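Local coordinates for protein inorganic pyrophosphatase (Thermus thermophilus, PDB 2PRD) that probably catalyses the magnesium-dependent hydrolysis of inorganic pyrophosphate to two phosphate ions, working as a homohexamer, at residues Q130-Q133 against H134-T138; V165-C168 against I169-K173. One frame throughout, in Å; residues are numbered along the deposited sequence.

Contact 1 (Q130-Q133 against H134-T138)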
# COMPACT_ATOMS: atom_id res chain seq x y z
N GLN A 130 6.70 -13.84 -20.55
CA GLN A 130 7.23 -12.74 -21.38
C GLN A 130 7.64 -11.54 -20.51
O GLN A 130 8.54 -10.75 -20.86
CB GLN A 130 6.27 -12.22 -22.37
CG GLN A 130 5.67 -12.62 -23.63
CD GLN A 130 4.78 -11.45 -24.13
OE1 GLN A 130 4.87 -11.23 -25.35
NE2 GLN A 130 4.06 -10.77 -23.22
N GLU A 131 6.85 -11.36 -19.44
CA GLU A 131 7.09 -10.29 -18.47
C GLU A 131 8.42 -10.55 -17.79
O GLU A 131 9.25 -9.63 -17.64
CB GLU A 131 5.92 -10.19 -17.46
CG GLU A 131 6.08 -8.97 -16.53
CD GLU A 131 5.03 -9.01 -15.41
OE1 GLU A 131 4.58 -10.13 -15.14
OE2 GLU A 131 4.63 -7.97 -14.88
N ILE A 132 8.62 -11.80 -17.36
CA ILE A 132 9.90 -12.18 -16.70
C ILE A 132 11.08 -11.95 -17.62
O ILE A 132 12.05 -11.22 -17.30
CB ILE A 132 9.86 -13.59 -16.11
CG1 ILE A 132 8.79 -13.70 -15.03
CG2 ILE A 132 11.23 -13.94 -15.53
CD1 ILE A 132 8.37 -15.06 -14.55
N GLN A 133 11.02 -12.52 -18.83
CA GLN A 133 12.12 -12.32 -19.75
C GLN A 133 12.40 -10.87 -20.03
O GLN A 133 13.59 -10.43 -20.07
CB GLN A 133 11.73 -13.05 -21.07
CG GLN A 133 12.71 -12.64 -22.16
CD GLN A 133 12.69 -13.66 -23.28
OE1 GLN A 133 12.02 -14.68 -23.08
NE2 GLN A 133 13.37 -13.39 -24.38
N HIS A 134 11.32 -10.11 -20.27
CA HIS A 134 11.54 -8.67 -20.62
C HIS A 134 12.16 -7.96 -19.44
O HIS A 134 12.94 -7.00 -19.58
CB HIS A 134 10.27 -8.09 -21.19
CG HIS A 134 10.21 -6.60 -21.35
ND1 HIS A 134 9.73 -5.79 -20.33
CD2 HIS A 134 10.54 -5.74 -22.31
CE1 HIS A 134 9.78 -4.53 -20.68
NE2 HIS A 134 10.30 -4.47 -21.90
N PHE A 135 11.91 -8.43 -18.21
CA PHE A 135 12.49 -7.78 -17.02
C PHE A 135 13.99 -7.92 -17.01
O PHE A 135 14.76 -6.93 -16.92
CB PHE A 135 11.85 -8.30 -15.72
CG PHE A 135 12.60 -7.87 -14.48
CD1 PHE A 135 12.39 -6.65 -13.90
CD2 PHE A 135 13.53 -8.72 -13.91
CE1 PHE A 135 13.10 -6.29 -12.76
CE2 PHE A 135 14.25 -8.39 -12.80
CZ PHE A 135 14.03 -7.16 -12.19
N PHE A 136 14.41 -9.18 -17.14
CA PHE A 136 15.84 -9.50 -17.15
C PHE A 136 16.52 -8.88 -18.35
O PHE A 136 17.74 -8.61 -18.27
CB PHE A 136 16.11 -11.00 -17.00
CG PHE A 136 15.92 -11.53 -15.62
CD1 PHE A 136 16.81 -11.16 -14.62
CD2 PHE A 136 14.84 -12.32 -15.28
CE1 PHE A 136 16.60 -11.60 -13.30
CE2 PHE A 136 14.63 -12.75 -13.98
CZ PHE A 136 15.52 -12.40 -12.98
N GLU A 137 15.84 -8.60 -19.46
CA GLU A 137 16.54 -7.98 -20.61
C GLU A 137 16.65 -6.49 -20.55
O GLU A 137 17.40 -5.91 -21.35
CB GLU A 137 15.85 -8.44 -21.91
CG GLU A 137 16.18 -9.91 -22.15
CD GLU A 137 15.61 -10.50 -23.42
OE1 GLU A 137 14.58 -10.00 -23.90
OE2 GLU A 137 16.21 -11.49 -23.89
N THR A 138 15.93 -5.80 -19.64
CA THR A 138 16.00 -4.35 -19.61
C THR A 138 16.42 -3.79 -18.27
O THR A 138 16.79 -2.60 -18.21
CB THR A 138 14.61 -3.75 -19.95
OG1 THR A 138 13.62 -4.31 -19.05
CG2 THR A 138 14.13 -4.07 -21.35
O HOH W 1 8.96 -6.65 -17.80
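Ile132 and Phe136, one helical turn apart, form the tight side of this stretch. They lie side by side and point the same way; CG2 of Ile132, anti to its backbone N, meets the ring of Phe136 at its edge, in the ring plane, 3.9 Å from CE2. CD2 of Phe135 stands over the centre of one face of the Phe136 ring. In the backbone, Phe136 N bonds Ile132 O at 3.1 Å in a nearly straight line (N-H...O 169°), while His134 N to Gln130 O and Glu137 N to Gln133 O continue the alpha-helical pattern. A water gives a proton to Glu131 O and lies 2.8 Å from ND1 of His134, at the edge of the imidazole and in its plane, so it bridges carbonyl and ring.

The looser side carries Gln133 and Glu137, both partly exposed. Their extended chains slant across each other with amide and carboxylate planes almost perpendicular (88°), and NE2 of Gln133 gives OE2 of Glu137 a weak bond of 3.5 Å. The same OE2 takes a weak bond from Val152 N, so a leucine in place of Glu137 would probably leave both the Gln133 amide and that strand N-H without this acceptor.

Another face is intersubunit: Gln130 hydrogen-bonds Lys145 of a second subunit, and Glu131 forms a salt bridge with Arg114 of a third. Phe135 stacks on Tyr139, a predicted substrate-binding residue, whose ring Phe136 meets at about 90°. Helix 126-138 lies with Ile132 and Phe136 against Leu93 of strand 84-97, and with Ile132 and Gln133 on Trp155 of strand 150-156.

Contact 2 (V165-C168 against I169-K173)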
# COMPACT_ATOMS: atom_id res chain seq x y z
N VAL A 165 19.14 -28.43 -9.79
CA VAL A 165 19.06 -28.34 -8.29
C VAL A 165 19.94 -29.38 -7.66
O VAL A 165 20.77 -29.11 -6.76
CB VAL A 165 17.59 -28.40 -7.94
CG1 VAL A 165 17.44 -28.26 -6.43
CG2 VAL A 165 16.84 -27.28 -8.68
N ARG A 166 19.78 -30.64 -8.06
CA ARG A 166 20.55 -31.78 -7.59
C ARG A 166 22.05 -31.55 -7.72
O ARG A 166 22.84 -31.93 -6.84
CB ARG A 166 20.25 -33.01 -8.46
CG ARG A 166 19.14 -33.87 -8.07
CD ARG A 166 18.99 -35.21 -8.79
NE ARG A 166 17.90 -35.92 -8.10
CZ ARG A 166 16.62 -36.01 -8.36
NH1 ARG A 166 16.07 -35.41 -9.41
NH2 ARG A 166 15.81 -36.71 -7.53
N ALA A 167 22.46 -31.00 -8.86
CA ALA A 167 23.88 -30.74 -9.10
C ALA A 167 24.42 -29.64 -8.22
O ALA A 167 25.58 -29.79 -7.78
CB ALA A 167 24.20 -30.46 -10.56
N CYS A 168 23.68 -28.61 -7.90
CA CYS A 168 24.19 -27.52 -7.05
C CYS A 168 24.14 -27.96 -5.60
O CYS A 168 24.88 -27.42 -4.76
CB CYS A 168 23.32 -26.28 -7.26
SG CYS A 168 23.50 -25.73 -8.99
N ILE A 169 23.32 -28.97 -5.39
CA ILE A 169 23.25 -29.49 -3.99
C ILE A 169 24.52 -30.31 -3.72
O ILE A 169 25.19 -30.18 -2.69
CB ILE A 169 21.99 -30.30 -3.73
CG1 ILE A 169 20.75 -29.41 -3.59
CG2 ILE A 169 22.11 -31.25 -2.56
CD1 ILE A 169 19.42 -30.15 -3.66
N ALA A 170 24.85 -31.14 -4.70
CA ALA A 170 26.01 -32.03 -4.62
C ALA A 170 27.27 -31.22 -4.48
O ALA A 170 28.10 -31.48 -3.60
CB ALA A 170 26.01 -32.88 -5.88
N ARG A 171 27.37 -30.26 -5.39
CA ARG A 171 28.52 -29.36 -5.47
C ARG A 171 28.79 -28.65 -4.16
O ARG A 171 29.97 -28.47 -3.84
CB ARG A 171 28.42 -28.40 -6.64
CG ARG A 171 29.61 -27.46 -6.75
CD ARG A 171 29.65 -26.68 -8.05
NE ARG A 171 29.15 -27.32 -9.23
CZ ARG A 171 28.03 -27.21 -9.90
NH1 ARG A 171 27.07 -26.37 -9.52
NH2 ARG A 171 27.80 -27.97 -10.96
N TYR A 172 27.75 -28.29 -3.41
CA TYR A 172 27.89 -27.59 -2.14
C TYR A 172 28.53 -28.48 -1.08
O TYR A 172 29.32 -27.98 -0.28
CB TYR A 172 26.56 -27.03 -1.65
CG TYR A 172 26.63 -26.40 -0.28
CD1 TYR A 172 26.95 -25.07 -0.08
CD2 TYR A 172 26.36 -27.17 0.83
CE1 TYR A 172 26.98 -24.50 1.19
CE2 TYR A 172 26.40 -26.60 2.10
CZ TYR A 172 26.73 -25.29 2.27
OH TYR A 172 26.81 -24.72 3.52
N LYS A 173 28.19 -29.76 -1.14
CA LYS A 173 28.74 -30.78 -0.24
C LYS A 173 30.21 -30.97 -0.60
O LYS A 173 31.09 -31.03 0.24
CB LYS A 173 28.03 -32.12 -0.47
CG LYS A 173 26.52 -31.93 -0.37
CD LYS A 173 25.83 -33.15 0.21
CE LYS A 173 25.26 -33.99 -0.95
NZ LYS A 173 23.86 -34.37 -0.61
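Val165 O accepts the N-H of Ile169 at 2.9 Å, the first of four successive i to i+4 bonds that run the alpha-helix from Val165 to Tyr172. Ala170 N to Arg166 O and Arg171 N to Ala167 O follow, the latter fairly straight (N-H...O 163°). The fourth, Tyr172 N to Cys168 O, is longer at 3.3 Å, and its donor stands well above the carbonyl plane. Ile169 N also makes a weak bond to Arg166 O.

Among the side chains, Val165 and Ile169 supply the apolar contact. The isoleucine has CG1 anti to its carbonyl carbon (chi1 -75°), which lays this branch back along the helix over the preceding turn: CG1 comes to 3.2 Å from Val165 O, and CD1 goes on to 3.9 Å from Val165 CG1. Ala170 CB rests near Arg166 O.

Arg171 starts out with CG anti to its backbone N and then bends at chi3 (-34°), which folds the guanidinium back toward the previous turn. Ala167 O lies 4.0 Å above the centre of one guanidinium face, while SG of Cys168 sits at the edge, near the plane, 3.7 Å from NH1. Neither is the main polar partner: NH2 forms a salt bridge with Glu64, and NH1 bonds the carbonyl of Leu62. These two bonds would be expected to hold the group's rotation.

Cys168 and Ile169 also touch Thr61, and Cys168 shares a backbone hydrogen bond with Leu62. This is the C-terminal helix 158-173 of the PPase fold, fastened along one flank to the 61-64 loop, which leads to Asp65, a predicted magnesium ligand whose side chain is about 8 Å from that of Arg171.

Overall arrangement
From the N terminus the chain builds most of its strands, 15-22 through 101-109, before reaching helix 126-138, which holds contact 1; strand 150-156 then leads to helix 158-173 and contact 2. Each contact lies within one continuous helix, so neither closes a loop, and the two follow in series without nesting or crossing. Their centres are 27 Å apart on opposite sides of the chain's centre, with nearest atoms about 16 Å apart. Contact 1 belongs to a helix set between the mixed sheet and neighbouring subunits; contact 2 lies in the C-terminal helix, where that helix packs on the loop at 61-64, and no other chain of the hexamer touches its two segments.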